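Local structure of putative 4-amino-4-deoxychorismate lyase (Thermus thermophilus, 2ZGI) at residues 69-81 with 89-101. The protein is probably a pyridoxal-phosphate-dependent lyase of the class-IV aminotransferase family, assigned tentatively as a 4-amino-4-deoxychorismate lyase. Numbering follows the deposited sequence. Where two conformers were deposited one is given.
Sequences LLRAFPKAPCLRL and VRLSEARPYAPLP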
loop_
_atom_site.group_PDB
_atom_site.type_symbol
_atom_site.label_atom_id
_atom_site.label_comp_id
_atom_site.label_asym_id
_atom_site.label_seq_id
_atom_site.Cartn_x
_atom_site.Cartn_y
_atom_site.Cartn_z
ATOM N N LEU D 69 38.742 24.367 -4.646
ATOM C CA LEU D 69 37.716 24.685 -3.652
ATOM C C LEU D 69 38.351 25.010 -2.307
ATOM O O LEU D 69 37.983 25.995 -1.652
ATOM C CB LEU D 69 36.692 23.548 -3.521
ATOM C CG LEU D 69 35.852 23.174 -4.747
ATOM C CD1 LEU D 69 35.008 21.945 -4.477
ATOM C CD2 LEU D 69 34.961 24.357 -5.221
ATOM N N LEU D 70 39.284 24.165 -1.893
ATOM C CA LEU D 70 40.012 24.329 -0.631
ATOM C C LEU D 70 40.843 25.622 -0.588
ATOM O O LEU D 70 40.976 26.264 0.469
ATOM C CB LEU D 70 40.914 23.119 -0.402
ATOM C CG LEU D 70 40.447 21.953 0.490
ATOM C CD1 LEU D 70 38.972 21.901 0.772
ATOM C CD2 LEU D 70 40.942 20.614 -0.009
ATOM N N ARG D 71 41.400 25.987 -1.735
ATOM C CA ARG D 71 42.118 27.252 -1.871
ATOM C C ARG D 71 41.219 28.462 -1.713
ATOM O O ARG D 71 41.661 29.486 -1.202
ATOM C CB ARG D 71 42.892 27.289 -3.184
ATOM C CG ARG D 71 44.194 26.520 -3.030
ATOM C CD ARG D 71 44.773 26.034 -4.322
ATOM N NE ARG D 71 46.056 25.363 -4.075
ATOM C CZ ARG D 71 47.054 25.306 -4.952
ATOM N NH1 ARG D 71 46.927 25.893 -6.138
ATOM N NH2 ARG D 71 48.181 24.671 -4.638
ATOM N N ALA D 72 39.955 28.321 -2.101
ATOM C CA ALA D 72 38.990 29.406 -2.007
ATOM C C ALA D 72 38.532 29.675 -0.572
ATOM O O ALA D 72 37.987 30.747 -0.292
ATOM C CB ALA D 72 37.797 29.128 -2.894
ATOM N N PHE D 73 38.758 28.715 0.328
ATOM C CA PHE D 73 38.334 28.850 1.733
ATOM C C PHE D 73 39.431 28.507 2.727
ATOM O O PHE D 73 39.238 27.617 3.575
ATOM C CB PHE D 73 37.125 27.963 2.019
ATOM C CG PHE D 73 35.900 28.347 1.260
ATOM C CD1 PHE D 73 35.036 29.319 1.759
ATOM C CD2 PHE D 73 35.593 27.724 0.059
ATOM C CE1 PHE D 73 33.904 29.679 1.059
ATOM C CE2 PHE D 73 34.457 28.077 -0.648
ATOM C CZ PHE D 73 33.614 29.052 -0.157
ATOM N N PRO D 74 40.565 29.239 2.675
ATOM C CA PRO D 74 41.739 28.834 3.464
ATOM C C PRO D 74 41.533 29.034 4.978
ATOM O O PRO D 74 42.247 28.436 5.796
ATOM C CB PRO D 74 42.841 29.753 2.934
ATOM C CG PRO D 74 42.090 31.028 2.584
ATOM C CD PRO D 74 40.759 30.559 2.035
ATOM N N LYS D 75 40.540 29.845 5.329
ATOM C CA LYS D 75 40.309 30.259 6.705
ATOM C C LYS D 75 39.117 29.534 7.363
ATOM O O LYS D 75 38.987 29.543 8.586
ATOM C CB LYS D 75 40.154 31.798 6.745
ATOM C CG LYS D 75 39.882 32.434 8.106
ATOM C CD LYS D 75 41.094 32.431 9.055
ATOM C CE LYS D 75 40.748 33.204 10.339
ATOM N NZ LYS D 75 41.613 32.885 11.515
ATOM N N ALA D 76 38.285 28.877 6.557
ATOM C CA ALA D 76 37.058 28.237 7.039
ATOM C C ALA D 76 37.365 27.062 7.986
ATOM O O ALA D 76 38.136 26.154 7.621
ATOM C CB ALA D 76 36.219 27.773 5.852
ATOM N N PRO D 77 36.803 27.099 9.212
ATOM C CA PRO D 77 36.988 26.008 10.176
ATOM C C PRO D 77 36.499 24.682 9.609
ATOM O O PRO D 77 37.177 23.662 9.733
ATOM C CB PRO D 77 36.129 26.420 11.382
ATOM C CG PRO D 77 35.710 27.824 11.155
ATOM C CD PRO D 77 36.103 28.266 9.788
ATOM N N CYS D 78 35.329 24.705 8.976
ATOM C CA CYS D 78 34.815 23.541 8.276
ATOM C C CYS D 78 34.087 23.960 7.022
ATOM O O CYS D 78 33.672 25.117 6.894
ATOM C CB CYS D 78 33.858 22.765 9.176
ATOM S SG CYS D 78 34.633 22.146 10.682
ATOM N N LEU D 79 33.951 23.004 6.107
ATOM C CA LEU D 79 33.333 23.197 4.808
ATOM C C LEU D 79 32.369 22.061 4.570
ATOM O O LEU D 79 32.578 20.956 5.065
ATOM C CB LEU D 79 34.398 23.168 3.706
ATOM C CG LEU D 79 35.354 24.356 3.698
ATOM C CD1 LEU D 79 36.502 24.093 2.728
ATOM C CD2 LEU D 79 34.606 25.618 3.288
ATOM N N ARG D 80 31.305 22.349 3.834
ATOM C CA ARG D 80 30.457 21.323 3.251
ATOM C C ARG D 80 30.767 21.284 1.765
ATOM O O ARG D 80 30.735 22.319 1.067
ATOM C CB ARG D 80 28.975 21.631 3.484
ATOM C CG ARG D 80 28.029 20.488 3.075
ATOM C CD ARG D 80 26.706 21.086 2.589
ATOM N NE ARG D 80 25.776 20.134 1.990
ATOM C CZ ARG D 80 25.471 20.085 0.688
ATOM N NH1 ARG D 80 26.047 20.914 -0.178
ATOM N NH2 ARG D 80 24.594 19.188 0.242
ATOM N N LEU D 81 31.069 20.090 1.274
ATOM C CA LEU D 81 31.437 19.921 -0.108
ATOM C C LEU D 81 30.408 19.061 -0.770
ATOM O O LEU D 81 29.786 18.204 -0.134
ATOM C CB LEU D 81 32.813 19.214 -0.213
ATOM C CG LEU D 81 33.982 19.780 0.589
ATOM C CD1 LEU D 81 35.159 18.781 0.631
ATOM C CD2 LEU D 81 34.414 21.041 -0.119
ATOM N N VAL D 89 28.587 16.341 -17.022
ATOM C CA VAL D 89 28.533 17.214 -15.865
ATOM C C VAL D 89 29.420 16.666 -14.786
ATOM O O VAL D 89 29.251 15.516 -14.349
ATOM C CB VAL D 89 27.109 17.334 -15.242
ATOM C CG1 VAL D 89 27.179 18.057 -13.873
ATOM C CG2 VAL D 89 26.160 18.051 -16.187
ATOM N N ARG D 90 30.378 17.503 -14.414
ATOM C CA ARG D 90 31.177 17.307 -13.230
ATOM C C ARG D 90 30.981 18.570 -12.406
ATOM O O ARG D 90 31.450 19.650 -12.772
ATOM C CB ARG D 90 32.642 17.111 -13.611
ATOM C CG ARG D 90 33.531 16.665 -12.472
ATOM C CD ARG D 90 34.905 16.331 -13.003
ATOM N NE ARG D 90 35.447 17.441 -13.780
ATOM C CZ ARG D 90 36.298 18.326 -13.284
ATOM N NH1 ARG D 90 36.697 18.194 -12.036
ATOM N NH2 ARG D 90 36.760 19.324 -14.025
ATOM N N LEU D 91 30.265 18.442 -11.304
ATOM C CA LEU D 91 29.994 19.588 -10.496
ATOM C C LEU D 91 30.684 19.381 -9.155
ATOM O O LEU D 91 30.594 18.302 -8.564
ATOM C CB LEU D 91 28.475 19.749 -10.407
ATOM C CG LEU D 91 27.703 21.071 -10.329
ATOM C CD1 LEU D 91 28.185 22.181 -11.256
ATOM C CD2 LEU D 91 26.227 20.742 -10.616
ATOM N N SER D 92 31.432 20.390 -8.718
ATOM C CA SER D 92 32.147 20.359 -7.451
ATOM C C SER D 92 31.955 21.713 -6.806
ATOM O O SER D 92 32.129 22.770 -7.458
ATOM C CB SER D 92 33.641 20.052 -7.658
ATOM O OG SER D 92 33.796 18.828 -8.374
ATOM N N GLU D 93 31.540 21.693 -5.543
ATOM C CA GLU D 93 31.251 22.938 -4.829
ATOM C C GLU D 93 31.567 22.857 -3.348
ATOM O O GLU D 93 31.613 21.762 -2.771
ATOM C CB GLU D 93 29.786 23.308 -5.013
ATOM C CG GLU D 93 28.851 22.163 -4.771
ATOM C CD GLU D 93 27.459 22.504 -5.217
ATOM O OE1 GLU D 93 27.019 21.895 -6.228
ATOM O OE2 GLU D 93 26.849 23.408 -4.575
ATOM N N ALA D 94 31.784 24.025 -2.744
ATOM C CA ALA D 94 32.158 24.121 -1.351
ATOM C C ALA D 94 31.550 25.352 -0.771
ATOM O O ALA D 94 31.488 26.412 -1.415
ATOM C CB ALA D 94 33.680 24.176 -1.192
ATOM N N ARG D 95 31.099 25.219 0.462
ATOM C CA ARG D 95 30.582 26.359 1.166
ATOM C C ARG D 95 30.898 26.170 2.650
ATOM O O ARG D 95 31.082 25.029 3.116
ATOM C CB ARG D 95 29.074 26.510 0.924
ATOM C CG ARG D 95 28.229 25.541 1.714
ATOM C CD ARG D 95 26.873 25.406 1.124
ATOM N NE ARG D 95 26.027 24.561 1.953
ATOM C CZ ARG D 95 24.941 23.943 1.506
ATOM N NH1 ARG D 95 24.589 24.055 0.227
ATOM N NH2 ARG D 95 24.224 23.192 2.333
ATOM N N PRO D 96 30.932 27.290 3.391
ATOM C CA PRO D 96 31.158 27.258 4.832
ATOM C C PRO D 96 30.154 26.314 5.494
ATOM O O PRO D 96 28.978 26.300 5.113
ATOM C CB PRO D 96 30.830 28.691 5.254
ATOM C CG PRO D 96 29.767 29.148 4.241
ATOM C CD PRO D 96 30.397 28.604 2.957
ATOM N N TYR D 97 30.628 25.524 6.455
ATOM C CA TYR D 97 29.776 24.611 7.217
ATOM C C TYR D 97 29.434 25.281 8.536
ATOM O O TYR D 97 30.293 25.912 9.159
ATOM C CB TYR D 97 30.530 23.282 7.450
ATOM C CG TYR D 97 29.838 22.269 8.366
ATOM C CD1 TYR D 97 29.021 21.277 7.847
ATOM C CD2 TYR D 97 30.033 22.300 9.750
ATOM C CE1 TYR D 97 28.386 20.344 8.679
ATOM C CE2 TYR D 97 29.409 21.380 10.591
ATOM C CZ TYR D 97 28.602 20.400 10.052
ATOM O OH TYR D 97 27.988 19.493 10.892
ATOM N N ALA D 98 28.181 25.178 8.956
ATOM C CA ALA D 98 27.820 25.620 10.299
ATOM C C ALA D 98 27.227 24.438 11.083
ATOM O O ALA D 98 26.282 23.784 10.617
ATOM C CB ALA D 98 26.842 26.799 10.250
ATOM N N PRO D 99 27.795 24.159 12.266
ATOM C CA PRO D 99 27.368 23.056 13.114
ATOM C C PRO D 99 26.000 23.285 13.732
ATOM O O PRO D 99 25.552 24.423 13.896
ATOM C CB PRO D 99 28.408 23.066 14.248
ATOM C CG PRO D 99 28.927 24.485 14.273
ATOM C CD PRO D 99 29.002 24.810 12.812
ATOM N N LEU D 100 25.386 22.181 14.123
ATOM C CA LEU D 100 24.222 22.201 14.962
ATOM C C LEU D 100 24.665 22.629 16.343
ATOM O O LEU D 100 25.852 22.480 16.690
ATOM C CB LEU D 100 23.607 20.794 15.026
ATOM C CG LEU D 100 22.914 20.262 13.764
ATOM C CD1 LEU D 100 22.626 18.753 13.969
ATOM C CD2 LEU D 100 21.620 21.087 13.474
ATOM N N PRO D 101 23.723 23.144 17.160
ATOM C CA PRO D 101 24.079 23.381 18.560
ATOM C C PRO D 101 24.601 22.121 19.241
ATOM O O PRO D 101 24.031 21.011 19.081
ATOM C CB PRO D 101 22.740 23.832 19.202
ATOM C CG PRO D 101 21.983 24.404 18.084
ATOM C CD PRO D 101 22.327 23.533 16.881
HETATM O O HOH W 1 33.036 26.362 9.797
#
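Arg80 sets its CG opposite the backbone N (chi1 -172°) and bends at chi2, whereas Arg95 turns CG between its own N and carbonyl carbon (chi1 77°) and stays extended from CG to NE; the two chains thus run side by side in the same direction. Their guanidinium groups stack almost flat, planes 14° and centres 4.0 Å apart. Arginine suits both places because flat, delocalised cations can stack despite their like charge, some of which is probably offset by the Glu93 carboxylate, its OE2 5.1 Å from Arg80 NH1 and not in contact. Arg80 CD also lies over Arg95, 3.3 Å from NH2. A leucine in place of Arg80 would probably leave the Arg95 guanidinium without its stacking partner and freer to turn. The two residues form a hydrogen-bonded antiparallel pair (Arg80 N to Arg95 O 2.8 Å, Arg95 N to Arg80 O 3.0 Å) in the beta hairpin of strands 78-86 and 89-96, whose sheet runs on through residues 91-93 into a strand of the second subunit. On the face bearing Leu81 and Ala94, helix 59-72 packs down: Leu69 CB meets Ala94 CB at 3.9 Å, and Leu81 CD2 presses on the same methyl at 3.4 Å, tighter than usual van der Waals contact, so a bare methyl is about all that fits between the leucines. After the helix, the flat ring of Phe73 covers the strand end obliquely, CE2 3.5 Å from Ala94 O and CE1 against Pro96 CD. Tyr97 N hydrogen-bonds to Cys78 O. Tyrosine serves here by packing its apolar CB and ring against Cys78 CB, whose sulfur is disulfide-linked to Cys243, while its hydroxyl hydrogen-bonds to Gly219 O.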